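Local structure of hypothetical 39.9 kDa protein (Saccharomyces cerevisiae, 2GA8) at residues R184-P187 with S188-D191; K98-V101 with E102-N105; S328-L331 with L332-R335; G267-L270 with L271-Q274. The protein is an ATP-dependent kinase of the P-loop class that could take part in assembly of the endoplasmic reticulum membrane. All coordinates share one frame; numbering follows the deposited sequence.

Contact 1: R184-P187 with S188-D191; sequences RGSP and STFD
The backbone folds back at Ser186-Thr189, where Thr189 N donates to Ser186 O at 2.9 Å with an N-H...O angle of 164°. That amide reaches the carbonyl from above its plane, while the Thr189 hydroxyl takes a lone pair within the plane: OG1 donates to Ser186 O at 2.7 Å. The same hydroxyl accepts from Gly185 N at 2.8 Å, so one side-chain oxygen links an N-H and a C=O of the preceding chain. The torsion responsible (chi1 59°) sets OG1 between the backbone N and the carbonyl carbon of Thr189, while CG2, beside its own backbone N, packs 3.4 Å from Ser186 OG. Gly185 has phi 121°, a backbone shape in which a side chain would press on the preceding carbonyl. The Phe190 ring turns an edge to the carbonyls, with CD2 3.3 Å from Ser186 O and Gly185 O lying in the ring plane, and it also meets His165 edge-to-face. Outside the turn, the Arg184 guanidinium bonds to Lys247 O and Leu166 O and forms a salt bridge with Asp248. Asp191 OD1 accepts from Asn194 N, making Asp191 the N-cap of helix 192-206, at the end of the loop that follows helix 178-181.

Contact 2: K98-V101 with E102-N105; sequences KDHV and EDVN
His100 and Asp103 are joined twice, by backbone and by side chains that run side by side in the same direction, but the second link is weak. His100 ND1 donates to Asp103 OD2 at 3.3 Å with an N-H...O angle of 146°. The oxygen lies at the imidazole edge, near the ring plane, and the carboxylate is turned 35° from that plane. Asp103 CG stands opposite its own backbone N (chi1 -178°), which carries the carboxylate back along the histidine. Beneath this pair is a type I beta turn from His100 to Asp103, closed by Asp103 N donating to His100 O at 3.0 Å from well above the carbonyl plane. The other carboxylate oxygen has a different task: Asp103 OD1 accepts from Asn105 N at 2.9 Å, making an Asx turn that starts on the last residue of the beta turn. Asp99 CB lies over one face of the imidazole, offset toward the rim, and Phe106 stacks with the ring. At the turn's corners Val101 CG2 packs 3.9 Å from Glu102 CG. The Glu102 side chain extends beyond CG to accept from Lys175 N through OE2, and Val101 O accepts from Arg127 NE, tying this loop before strand 109-111 to neighbouring loops.

Contact 3: S328-L331 with L332-R335; sequences SNDL and LNGR
Asp330 and Asn333 set a carboxylate beside an amide, both pointing the same way with their planes 51° apart. Asn333 ND2 donates to Asp330 OD1 at 3.1 Å, and the oxygen sits within the plane of the amide. On the carboxylate the bond uses the anti lone pair, the one turned away from OD2. Arg335 brings its aliphatic chain to the same oxygen, with CD 3.4 Å from Asp330 OD1. Its guanidinium is less well directed: Asp330 OD1 lies obliquely to it, 4.3 Å from Arg335 NE, and no N-H points at the oxygen, so any attraction is probably one of charge alone. The amide of Asn329 is flanked by Leu332, whose CG lies 3.9 Å from Asn329 CG and whose CD1 packs 3.8 Å from Asn329 CB.

Two Asx turns shape this link between helices 319-328 and 335-339. In the first, Leu331 N donates to Asn329 OD1 from a position tilted 27° out of the amide carbonyl plane. In the second, Arg335 N donates to Asn333 OD1 at 2.8 Å, in the plane of the Asn333 side-chain carbonyl, just where Gly334 occupies the N-cap position. Here chi1 of 57° seats Asn333 CG between backbone N and carbonyl carbon, which keeps its amide close to the chain: OD1 serves the coming helix while ND2 serves Asp330. Backbone bonds tighten the turn, since Asn329 O accepts from both Leu332 N and Asn333 N, the latter at 3.1 Å and nearly in line with the carbonyl. Asn333 ND2 also makes weak bonds to Phe326 O and Arg327 O of the preceding helix.

Contact 4: G267-L270 with L271-Q274; sequences GLYL and LYDQ
Leu271, Tyr269 and Tyr272 are the residues most covered here, and the two tyrosines form an edge-to-face (T-shaped) pair. Tyr269 directs its ring edge at the face of Tyr272, with centroids 5.1 Å apart and planes at 70°. The closest side-chain atoms are Tyr269 CD1 and Tyr272 CD1, at 3.6 Å. The two side chains run alongside each other, pointing the same way, although their first torsions differ: Tyr272 CG is opposite its backbone N (chi1 -158°), whereas Tyr269 CG lies opposite its carbonyl carbon (chi1 -50°). Leu268 CB covers one face of Tyr269, 3.6 Å above the ring centre, while the edge of the same ring is turned to Tyr272.

A type I beta turn from Tyr269 to Tyr272 brings the pair together. Tyr272 N donates to Tyr269 O at 3.2 Å, from far above the carbonyl plane. A water bridges the bend, donating to Leu268 O at 2.8 Å and accepting from Leu271 N at 3.0 Å, thereby satisfying a buried backbone amide. At the corner, Leu271 lays CB, CG and CD2 along the preceding peptide, with CD2 3.7 Å from Leu270 O.

This turn follows strand 262-267 of the parallel sheet and leads into helix 275-285. Leu270 and Leu271 touch Val30 on the adjacent strand 25-30. The phenol ends are held by outside partners: Tyr269 OH bonds to Gly185 O and Tyr272 OH to Asp336 OD2.

In the fold
Contacts 1, 3 and 4 meet one another, whereas contact 2 stands apart, its nearest atoms about 6 Å from contact 1. Pro187 joins contact 1 to contact 4, its CG lying 3.5 Å from Tyr269 CE1. Leu331 of contact 3 reaches both partners: CD1 is 3.6 Å from Ser186 CB, and CD2 is 3.6 Å from Tyr269 OH. The three lie near the P-loop, taken by similarity to bind ATP. The side chain of Ser32 is about 4 Å from the Gly334 position of contact 3, and that of Pro33 about 7 Å from Tyr269 of contact 4 and about 8 Å from Gly185 of contact 1. Contact 2 is remote from this site; a bound mercury ion lies about 3 Å from its Val101 side chain.

Contact 1: R184-P187 with S188-D191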
ATOM      1  N   ARG A 184      -1.638  13.999  13.257  1.00 38.11           N
ATOM      2  CA  ARG A 184      -0.885  13.178  12.320  1.00 35.93           C
ATOM      3  C   ARG A 184      -1.530  11.798  12.331  1.00 33.98           C
ATOM      4  O   ARG A 184      -1.683  11.183  13.384  1.00 34.01           O
ATOM      5  CB  ARG A 184       0.585  13.080  12.741  1.00 37.16           C
ATOM      6  CG  ARG A 184       1.523  12.841  11.567  1.00 37.05           C
ATOM      7  CD  ARG A 184       2.967  12.568  11.988  1.00 36.79           C
ATOM      8  NE  ARG A 184       3.824  12.383  10.816  1.00 35.66           N
ATOM      9  CZ  ARG A 184       5.059  11.887  10.850  1.00 36.06           C
ATOM     10  NH1 ARG A 184       5.600  11.519  12.003  1.00 32.32           N
ATOM     11  NH2 ARG A 184       5.749  11.748   9.723  1.00 32.71           N
ATOM     12  N   GLY A 185      -1.917  11.325  11.153  1.00 30.68           N
ATOM     13  CA  GLY A 185      -2.564  10.033  11.052  1.00 25.92           C
ATOM     14  C   GLY A 185      -3.930  10.215  10.420  1.00 22.78           C
ATOM     15  O   GLY A 185      -4.615   9.247  10.106  1.00 23.67           O
ATOM     16  N   SER A 186      -4.337  11.470  10.250  1.00 19.93           N
ATOM     17  CA  SER A 186      -5.622  11.763   9.626  1.00 19.06           C
ATOM     18  C   SER A 186      -5.419  11.560   8.132  1.00 16.59           C
ATOM     19  O   SER A 186      -4.284  11.522   7.655  1.00 17.44           O
ATOM     20  CB  SER A 186      -6.039  13.211   9.888  1.00 19.44           C
ATOM     21  OG  SER A 186      -5.205  14.113   9.183  1.00 22.41           O
ATOM     22  N   PRO A 187      -6.516  11.425   7.373  1.00 15.79           N
ATOM     23  CA  PRO A 187      -6.428  11.226   5.926  1.00 17.04           C
ATOM     24  C   PRO A 187      -5.604  12.305   5.225  1.00 16.50           C
ATOM     25  O   PRO A 187      -4.939  12.036   4.230  1.00 16.33           O
ATOM     26  CB  PRO A 187      -7.890  11.253   5.488  1.00 18.06           C
ATOM     27  CG  PRO A 187      -8.604  10.695   6.675  1.00 18.89           C
ATOM     28  CD  PRO A 187      -7.919  11.379   7.827  1.00 16.39           C
ATOM     29  N   SER A 188      -5.650  13.523   5.753  1.00 14.88           N
ATOM     30  CA  SER A 188      -4.927  14.636   5.155  1.00 16.06           C
ATOM     31  C   SER A 188      -3.436  14.689   5.465  1.00 15.72           C
ATOM     32  O   SER A 188      -2.740  15.581   4.974  1.00 17.28           O
ATOM     33  CB  SER A 188      -5.576  15.966   5.565  1.00 18.67           C
ATOM     34  OG  SER A 188      -5.458  16.177   6.960  1.00 21.68           O
ATOM     35  N   THR A 189      -2.937  13.745   6.261  1.00 14.22           N
ATOM     36  CA  THR A 189      -1.513  13.735   6.598  1.00 14.27           C
ATOM     37  C   THR A 189      -0.731  12.654   5.851  1.00 13.16           C
ATOM     38  O   THR A 189       0.359  12.268   6.265  1.00 12.84           O
ATOM     39  CB  THR A 189      -1.273  13.574   8.130  1.00 14.88           C
ATOM     40  OG1 THR A 189      -1.863  12.358   8.597  1.00 18.67           O
ATOM     41  CG2 THR A 189      -1.862  14.754   8.885  1.00 18.46           C
ATOM     42  N   PHE A 190      -1.295  12.185   4.741  1.00 12.26           N
ATOM     43  CA  PHE A 190      -0.664  11.166   3.894  1.00 12.90           C
ATOM     44  C   PHE A 190      -0.636  11.716   2.475  1.00 14.52           C
ATOM     45  O   PHE A 190      -1.519  12.492   2.091  1.00 13.40           O
ATOM     46  CB  PHE A 190      -1.494   9.881   3.859  1.00 14.98           C
ATOM     47  CG  PHE A 190      -1.449   9.079   5.118  1.00 16.26           C
ATOM     48  CD1 PHE A 190      -0.535   8.039   5.262  1.00 15.97           C
ATOM     49  CD2 PHE A 190      -2.347   9.334   6.151  1.00 17.33           C
ATOM     50  CE1 PHE A 190      -0.521   7.260   6.413  1.00 17.68           C
ATOM     51  CE2 PHE A 190      -2.342   8.563   7.307  1.00 17.56           C
ATOM     52  CZ  PHE A 190      -1.429   7.521   7.441  1.00 17.76           C
ATOM     53  N   ASP A 191       0.366  11.322   1.697  1.00 12.67           N
ATOM     54  CA  ASP A 191       0.432  11.764   0.308  1.00 12.97           C
ATOM     55  C   ASP A 191      -0.545  10.862  -0.458  1.00 11.93           C
ATOM     56  O   ASP A 191      -0.142   9.886  -1.100  1.00 11.00           O
ATOM     57  CB  ASP A 191       1.849  11.594  -0.257  1.00 10.83           C
ATOM     58  CG  ASP A 191       2.011  12.242  -1.619  1.00 11.35           C
ATOM     59  OD1 ASP A 191       0.987  12.504  -2.284  1.00 10.68           O
ATOM     60  OD2 ASP A 191       3.159  12.483  -2.032  1.00 12.08           O
TER

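Contact 2: K98-V101 with E102-N105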
ATOM      1  N   LYS A  98       7.000  23.192  -1.473  1.00 29.22           N
ATOM      2  CA  LYS A  98       6.413  24.114  -0.504  1.00 30.95           C
ATOM      3  C   LYS A  98       4.979  24.571  -0.760  1.00 30.49           C
ATOM      4  O   LYS A  98       4.157  24.571   0.156  1.00 31.49           O
ATOM      5  CB  LYS A  98       7.309  25.348  -0.353  1.00 33.29           C
ATOM      6  CG  LYS A  98       6.880  26.292   0.764  1.00 36.05           C
ATOM      7  CD  LYS A  98       7.839  27.466   0.892  1.00 37.81           C
ATOM      8  CE  LYS A  98       7.493  28.334   2.092  1.00 38.91           C
ATOM      9  NZ  LYS A  98       6.094  28.839   2.041  1.00 38.91           N
ATOM     10  N   ASP A  99       4.673  24.948  -1.997  1.00 29.40           N
ATOM     11  CA  ASP A  99       3.340  25.444  -2.327  1.00 30.08           C
ATOM     12  C   ASP A  99       2.260  24.403  -2.634  1.00 29.02           C
ATOM     13  O   ASP A  99       1.145  24.769  -3.006  1.00 28.34           O
ATOM     14  CB  ASP A  99       3.427  26.416  -3.508  1.00 32.82           C
ATOM     15  CG  ASP A  99       4.375  27.572  -3.245  1.00 35.43           C
ATOM     16  OD1 ASP A  99       4.311  28.158  -2.143  1.00 38.25           O
ATOM     17  OD2 ASP A  99       5.178  27.903  -4.144  1.00 37.17           O
ATOM     18  N   HIS A 100       2.565  23.119  -2.468  1.00 25.83           N
ATOM     19  CA  HIS A 100       1.577  22.089  -2.777  1.00 25.11           C
ATOM     20  C   HIS A 100       1.412  20.985  -1.739  1.00 23.03           C
ATOM     21  O   HIS A 100       0.742  19.990  -2.001  1.00 24.03           O
ATOM     22  CB  HIS A 100       1.913  21.452  -4.128  1.00 26.53           C
ATOM     23  CG  HIS A 100       1.857  22.408  -5.278  1.00 28.36           C
ATOM     24  ND1 HIS A 100       0.671  22.908  -5.772  1.00 29.49           N
ATOM     25  CD2 HIS A 100       2.840  22.967  -6.023  1.00 30.43           C
ATOM     26  CE1 HIS A 100       0.926  23.733  -6.772  1.00 31.51           C
ATOM     27  NE2 HIS A 100       2.235  23.786  -6.945  1.00 31.31           N
ATOM     28  N   VAL A 101       2.000  21.159  -0.560  1.00 21.89           N
ATOM     29  CA  VAL A 101       1.918  20.143   0.484  1.00 22.65           C
ATOM     30  C   VAL A 101       0.509  19.737   0.920  1.00 21.83           C
ATOM     31  O   VAL A 101       0.317  18.640   1.443  1.00 21.02           O
ATOM     32  CB  VAL A 101       2.722  20.565   1.736  1.00 22.96           C
ATOM     33  CG1 VAL A 101       4.194  20.678   1.382  1.00 24.17           C
ATOM     34  CG2 VAL A 101       2.200  21.890   2.274  1.00 23.69           C
ATOM     35  N   GLU A 102      -0.473  20.609   0.711  1.00 21.63           N
ATOM     36  CA  GLU A 102      -1.847  20.302   1.101  1.00 22.46           C
ATOM     37  C   GLU A 102      -2.779  20.238  -0.108  1.00 21.28           C
ATOM     38  O   GLU A 102      -4.000  20.191   0.040  1.00 22.92           O
ATOM     39  CB  GLU A 102      -2.366  21.356   2.086  1.00 24.12           C
ATOM     40  CG  GLU A 102      -1.535  21.494   3.353  1.00 25.10           C
ATOM     41  CD  GLU A 102      -2.094  22.535   4.309  1.00 27.51           C
ATOM     42  OE1 GLU A 102      -3.142  22.276   4.937  1.00 26.64           O
ATOM     43  OE2 GLU A 102      -1.484  23.619   4.424  1.00 28.66           O
ATOM     44  N   ASP A 103      -2.196  20.227  -1.301  1.00 20.49           N
ATOM     45  CA  ASP A 103      -2.968  20.193  -2.542  1.00 18.95           C
ATOM     46  C   ASP A 103      -3.231  18.762  -3.018  1.00 18.29           C
ATOM     47  O   ASP A 103      -2.377  18.139  -3.650  1.00 16.16           O
ATOM     48  CB  ASP A 103      -2.217  20.982  -3.618  1.00 19.30           C
ATOM     49  CG  ASP A 103      -2.958  21.039  -4.932  1.00 21.41           C
ATOM     50  OD1 ASP A 103      -4.103  20.544  -5.006  1.00 22.47           O
ATOM     51  OD2 ASP A 103      -2.388  21.588  -5.898  1.00 25.03           O
ATOM     52  N   VAL A 104      -4.424  18.251  -2.723  1.00 18.60           N
ATOM     53  CA  VAL A 104      -4.771  16.890  -3.115  1.00 17.46           C
ATOM     54  C   VAL A 104      -4.886  16.720  -4.622  1.00 16.90           C
ATOM     55  O   VAL A 104      -4.927  15.594  -5.115  1.00 16.50           O
ATOM     56  CB  VAL A 104      -6.094  16.421  -2.450  1.00 18.60           C
ATOM     57  CG1 VAL A 104      -5.958  16.493  -0.941  1.00 20.29           C
ATOM     58  CG2 VAL A 104      -7.269  17.277  -2.931  1.00 19.34           C
ATOM     59  N   ASN A 105      -4.935  17.832  -5.352  1.00 17.30           N
ATOM     60  CA  ASN A 105      -5.034  17.784  -6.810  1.00 19.30           C
ATOM     61  C   ASN A 105      -3.692  17.942  -7.530  1.00 18.18           C
ATOM     62  O   ASN A 105      -3.644  17.967  -8.761  1.00 18.85           O
ATOM     63  CB  ASN A 105      -6.010  18.851  -7.328  1.00 22.66           C
ATOM     64  CG  ASN A 105      -7.429  18.334  -7.455  1.00 24.54           C
ATOM     65  OD1 ASN A 105      -8.290  18.998  -8.038  1.00 30.15           O
ATOM     66  ND2 ASN A 105      -7.685  17.153  -6.910  1.00 24.95           N
TER

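Contact 3: S328-L331 with L332-R335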
ATOM      1  N   SER A 328     -12.067   9.592  22.650  1.00 22.42           N
ATOM      2  CA  SER A 328     -12.380  10.918  22.127  1.00 24.34           C
ATOM      3  C   SER A 328     -11.883  11.222  20.716  1.00 24.24           C
ATOM      4  O   SER A 328     -12.342  12.180  20.096  1.00 23.23           O
ATOM      5  CB  SER A 328     -11.851  11.993  23.079  1.00 25.70           C
ATOM      6  OG  SER A 328     -10.440  11.958  23.164  1.00 28.85           O
ATOM      7  N   ASN A 329     -10.950  10.419  20.210  1.00 21.60           N
ATOM      8  CA  ASN A 329     -10.409  10.645  18.871  1.00 19.98           C
ATOM      9  C   ASN A 329     -10.988   9.658  17.860  1.00 18.40           C
ATOM     10  O   ASN A 329     -10.624   8.483  17.856  1.00 18.11           O
ATOM     11  CB  ASN A 329      -8.887  10.507  18.893  1.00 20.45           C
ATOM     12  CG  ASN A 329      -8.241  11.044  17.634  1.00 21.98           C
ATOM     13  OD1 ASN A 329      -8.826  10.994  16.551  1.00 21.85           O
ATOM     14  ND2 ASN A 329      -7.021  11.551  17.766  1.00 21.85           N
ATOM     15  N   ASP A 330     -11.873  10.134  16.988  1.00 17.20           N
ATOM     16  CA  ASP A 330     -12.486   9.244  16.009  1.00 18.41           C
ATOM     17  C   ASP A 330     -11.526   8.680  14.961  1.00 18.67           C
ATOM     18  O   ASP A 330     -11.886   7.766  14.216  1.00 18.81           O
ATOM     19  CB  ASP A 330     -13.678   9.931  15.338  1.00 20.53           C
ATOM     20  CG  ASP A 330     -14.816  10.190  16.311  1.00 23.94           C
ATOM     21  OD1 ASP A 330     -14.853   9.529  17.375  1.00 23.34           O
ATOM     22  OD2 ASP A 330     -15.681  11.040  16.011  1.00 24.60           O
ATOM     23  N   LEU A 331     -10.308   9.210  14.908  1.00 17.92           N
ATOM     24  CA  LEU A 331      -9.310   8.700  13.966  1.00 19.55           C
ATOM     25  C   LEU A 331      -8.688   7.449  14.585  1.00 20.58           C
ATOM     26  O   LEU A 331      -8.125   6.602  13.887  1.00 18.97           O
ATOM     27  CB  LEU A 331      -8.213   9.737  13.718  1.00 21.09           C
ATOM     28  CG  LEU A 331      -8.575  11.030  12.991  1.00 20.01           C
ATOM     29  CD1 LEU A 331      -7.377  11.972  13.023  1.00 22.80           C
ATOM     30  CD2 LEU A 331      -8.991  10.724  11.557  1.00 21.20           C
ATOM     31  N   LEU A 332      -8.799   7.346  15.908  1.00 19.41           N
ATOM     32  CA  LEU A 332      -8.252   6.217  16.649  1.00 19.22           C
ATOM     33  C   LEU A 332      -9.252   5.097  16.908  1.00 19.23           C
ATOM     34  O   LEU A 332      -8.910   3.922  16.780  1.00 18.95           O
ATOM     35  CB  LEU A 332      -7.687   6.687  17.998  1.00 19.27           C
ATOM     36  CG  LEU A 332      -6.432   7.561  18.011  1.00 20.50           C
ATOM     37  CD1 LEU A 332      -6.097   7.937  19.451  1.00 19.13           C
ATOM     38  CD2 LEU A 332      -5.265   6.814  17.371  1.00 19.56           C
ATOM     39  N   ASN A 333     -10.484   5.454  17.266  1.00 17.31           N
ATOM     40  CA  ASN A 333     -11.500   4.449  17.569  1.00 18.16           C
ATOM     41  C   ASN A 333     -12.179   3.853  16.339  1.00 17.20           C
ATOM     42  O   ASN A 333     -12.999   2.943  16.459  1.00 19.18           O
ATOM     43  CB  ASN A 333     -12.559   5.017  18.528  1.00 18.63           C
ATOM     44  CG  ASN A 333     -13.233   6.268  17.991  1.00 20.09           C
ATOM     45  OD1 ASN A 333     -13.608   6.334  16.824  1.00 19.32           O
ATOM     46  ND2 ASN A 333     -13.404   7.262  18.853  1.00 19.78           N
ATOM     47  N   GLY A 334     -11.838   4.371  15.163  1.00 17.55           N
ATOM     48  CA  GLY A 334     -12.404   3.846  13.934  1.00 18.38           C
ATOM     49  C   GLY A 334     -13.729   4.426  13.474  1.00 18.80           C
ATOM     50  O   GLY A 334     -14.226   4.041  12.420  1.00 17.84           O
ATOM     51  N   ARG A 335     -14.310   5.341  14.247  1.00 19.33           N
ATOM     52  CA  ARG A 335     -15.583   5.939  13.854  1.00 20.45           C
ATOM     53  C   ARG A 335     -15.491   6.694  12.530  1.00 17.27           C
ATOM     54  O   ARG A 335     -16.414   6.646  11.721  1.00 16.89           O
ATOM     55  CB  ARG A 335     -16.094   6.898  14.934  1.00 23.92           C
ATOM     56  CG  ARG A 335     -16.691   6.220  16.154  1.00 30.86           C
ATOM     57  CD  ARG A 335     -17.392   7.249  17.039  1.00 35.67           C
ATOM     58  NE  ARG A 335     -18.000   6.651  18.223  1.00 39.84           N
ATOM     59  CZ  ARG A 335     -18.773   7.313  19.079  1.00 40.58           C
ATOM     60  NH1 ARG A 335     -19.035   8.598  18.882  1.00 41.81           N
ATOM     61  NH2 ARG A 335     -19.283   6.692  20.136  1.00 43.29           N
TER

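Contact 4: G267-L270 with L271-Q274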
ATOM      1  N   GLY A 267      -4.128  -0.588   5.074  1.00  9.38           N
ATOM      2  CA  GLY A 267      -4.080   0.783   5.543  1.00 10.53           C
ATOM      3  C   GLY A 267      -5.398   1.281   6.096  1.00  9.85           C
ATOM      4  O   GLY A 267      -6.440   0.628   5.985  1.00 10.79           O
ATOM      5  N   LEU A 268      -5.344   2.465   6.688  1.00 10.22           N
ATOM      6  CA  LEU A 268      -6.513   3.087   7.293  1.00 10.86           C
ATOM      7  C   LEU A 268      -7.553   3.609   6.310  1.00 12.43           C
ATOM      8  O   LEU A 268      -8.758   3.462   6.525  1.00  9.86           O
ATOM      9  CB  LEU A 268      -6.073   4.278   8.143  1.00 11.82           C
ATOM     10  CG  LEU A 268      -5.125   4.085   9.325  1.00 12.51           C
ATOM     11  CD1 LEU A 268      -4.540   5.440   9.718  1.00 12.94           C
ATOM     12  CD2 LEU A 268      -5.878   3.456  10.491  1.00 11.31           C
ATOM     13  N   TYR A 269      -7.074   4.204   5.225  1.00 11.36           N
ATOM     14  CA  TYR A 269      -7.962   4.869   4.282  1.00  9.80           C
ATOM     15  C   TYR A 269      -8.170   4.321   2.881  1.00 10.87           C
ATOM     16  O   TYR A 269      -8.625   5.049   1.990  1.00 10.13           O
ATOM     17  CB  TYR A 269      -7.516   6.336   4.218  1.00 11.20           C
ATOM     18  CG  TYR A 269      -7.386   6.942   5.606  1.00 12.28           C
ATOM     19  CD1 TYR A 269      -8.466   6.928   6.489  1.00 13.22           C
ATOM     20  CD2 TYR A 269      -6.179   7.481   6.050  1.00 12.06           C
ATOM     21  CE1 TYR A 269      -8.352   7.431   7.781  1.00 13.91           C
ATOM     22  CE2 TYR A 269      -6.055   7.995   7.355  1.00 14.37           C
ATOM     23  CZ  TYR A 269      -7.151   7.960   8.208  1.00 13.65           C
ATOM     24  OH  TYR A 269      -7.053   8.443   9.494  1.00 15.18           O
ATOM     25  N   LEU A 270      -7.889   3.038   2.680  1.00 10.21           N
ATOM     26  CA  LEU A 270      -8.047   2.452   1.357  1.00 10.36           C
ATOM     27  C   LEU A 270      -9.493   2.374   0.886  1.00 11.47           C
ATOM     28  O   LEU A 270      -9.738   2.144  -0.295  1.00 11.91           O
ATOM     29  CB  LEU A 270      -7.421   1.057   1.316  1.00 10.16           C
ATOM     30  CG  LEU A 270      -5.975   1.026   1.819  1.00 13.86           C
ATOM     31  CD1 LEU A 270      -5.408  -0.380   1.676  1.00 13.97           C
ATOM     32  CD2 LEU A 270      -5.144   2.028   1.036  1.00 15.76           C
ATOM     33  N   LEU A 271     -10.439   2.566   1.807  1.00 11.69           N
ATOM     34  CA  LEU A 271     -11.866   2.524   1.482  1.00 10.79           C
ATOM     35  C   LEU A 271     -12.559   3.783   2.007  1.00 12.75           C
ATOM     36  O   LEU A 271     -13.746   3.761   2.341  1.00 13.04           O
ATOM     37  CB  LEU A 271     -12.514   1.282   2.110  1.00 10.77           C
ATOM     38  CG  LEU A 271     -12.064  -0.076   1.557  1.00 10.22           C
ATOM     39  CD1 LEU A 271     -12.648  -1.189   2.412  1.00 13.09           C
ATOM     40  CD2 LEU A 271     -12.508  -0.212   0.096  1.00 12.24           C
ATOM     41  N   TYR A 272     -11.806   4.877   2.049  1.00 12.42           N
ATOM     42  CA  TYR A 272     -12.285   6.167   2.554  1.00 13.61           C
ATOM     43  C   TYR A 272     -12.926   6.954   1.406  1.00 15.07           C
ATOM     44  O   TYR A 272     -12.304   7.145   0.364  1.00 15.34           O
ATOM     45  CB  TYR A 272     -11.092   6.921   3.141  1.00 12.79           C
ATOM     46  CG  TYR A 272     -11.445   7.990   4.135  1.00 14.67           C
ATOM     47  CD1 TYR A 272     -11.829   7.661   5.438  1.00 12.25           C
ATOM     48  CD2 TYR A 272     -11.373   9.336   3.787  1.00 14.87           C
ATOM     49  CE1 TYR A 272     -12.126   8.654   6.370  1.00 13.61           C
ATOM     50  CE2 TYR A 272     -11.670  10.333   4.708  1.00 14.98           C
ATOM     51  CZ  TYR A 272     -12.043   9.984   5.998  1.00 13.98           C
ATOM     52  OH  TYR A 272     -12.319  10.968   6.915  1.00 15.92           O
ATOM     53  N   ASP A 273     -14.161   7.418   1.608  1.00 15.86           N
ATOM     54  CA  ASP A 273     -14.913   8.119   0.557  1.00 16.75           C
ATOM     55  C   ASP A 273     -14.587   9.577   0.240  1.00 16.98           C
ATOM     56  O   ASP A 273     -15.434  10.297  -0.301  1.00 16.21           O
ATOM     57  CB  ASP A 273     -16.423   8.007   0.832  1.00 17.66           C
ATOM     58  CG  ASP A 273     -16.863   8.769   2.082  1.00 18.75           C
ATOM     59  OD1 ASP A 273     -16.112   9.640   2.564  1.00 16.99           O
ATOM     60  OD2 ASP A 273     -17.981   8.507   2.577  1.00 20.30           O
ATOM     61  N   GLN A 274     -13.371  10.015   0.536  1.00 14.74           N
ATOM     62  CA  GLN A 274     -13.004  11.394   0.262  1.00 15.02           C
ATOM     63  C   GLN A 274     -11.767  11.528  -0.606  1.00 14.40           C
ATOM     64  O   GLN A 274     -10.921  10.629  -0.653  1.00 13.52           O
ATOM     65  CB  GLN A 274     -12.782  12.149   1.572  1.00 17.47           C
ATOM     66  CG  GLN A 274     -14.015  12.232   2.447  1.00 17.25           C
ATOM     67  CD  GLN A 274     -15.143  12.988   1.782  1.00 16.48           C
ATOM     68  OE1 GLN A 274     -14.961  14.116   1.322  1.00 18.83           O
ATOM     69  NE2 GLN A 274     -16.324  12.371   1.732  1.00 17.53           N
TER
HETATM   70  O   HOH W   1     -10.822   3.195   4.708  1.00 11.24           O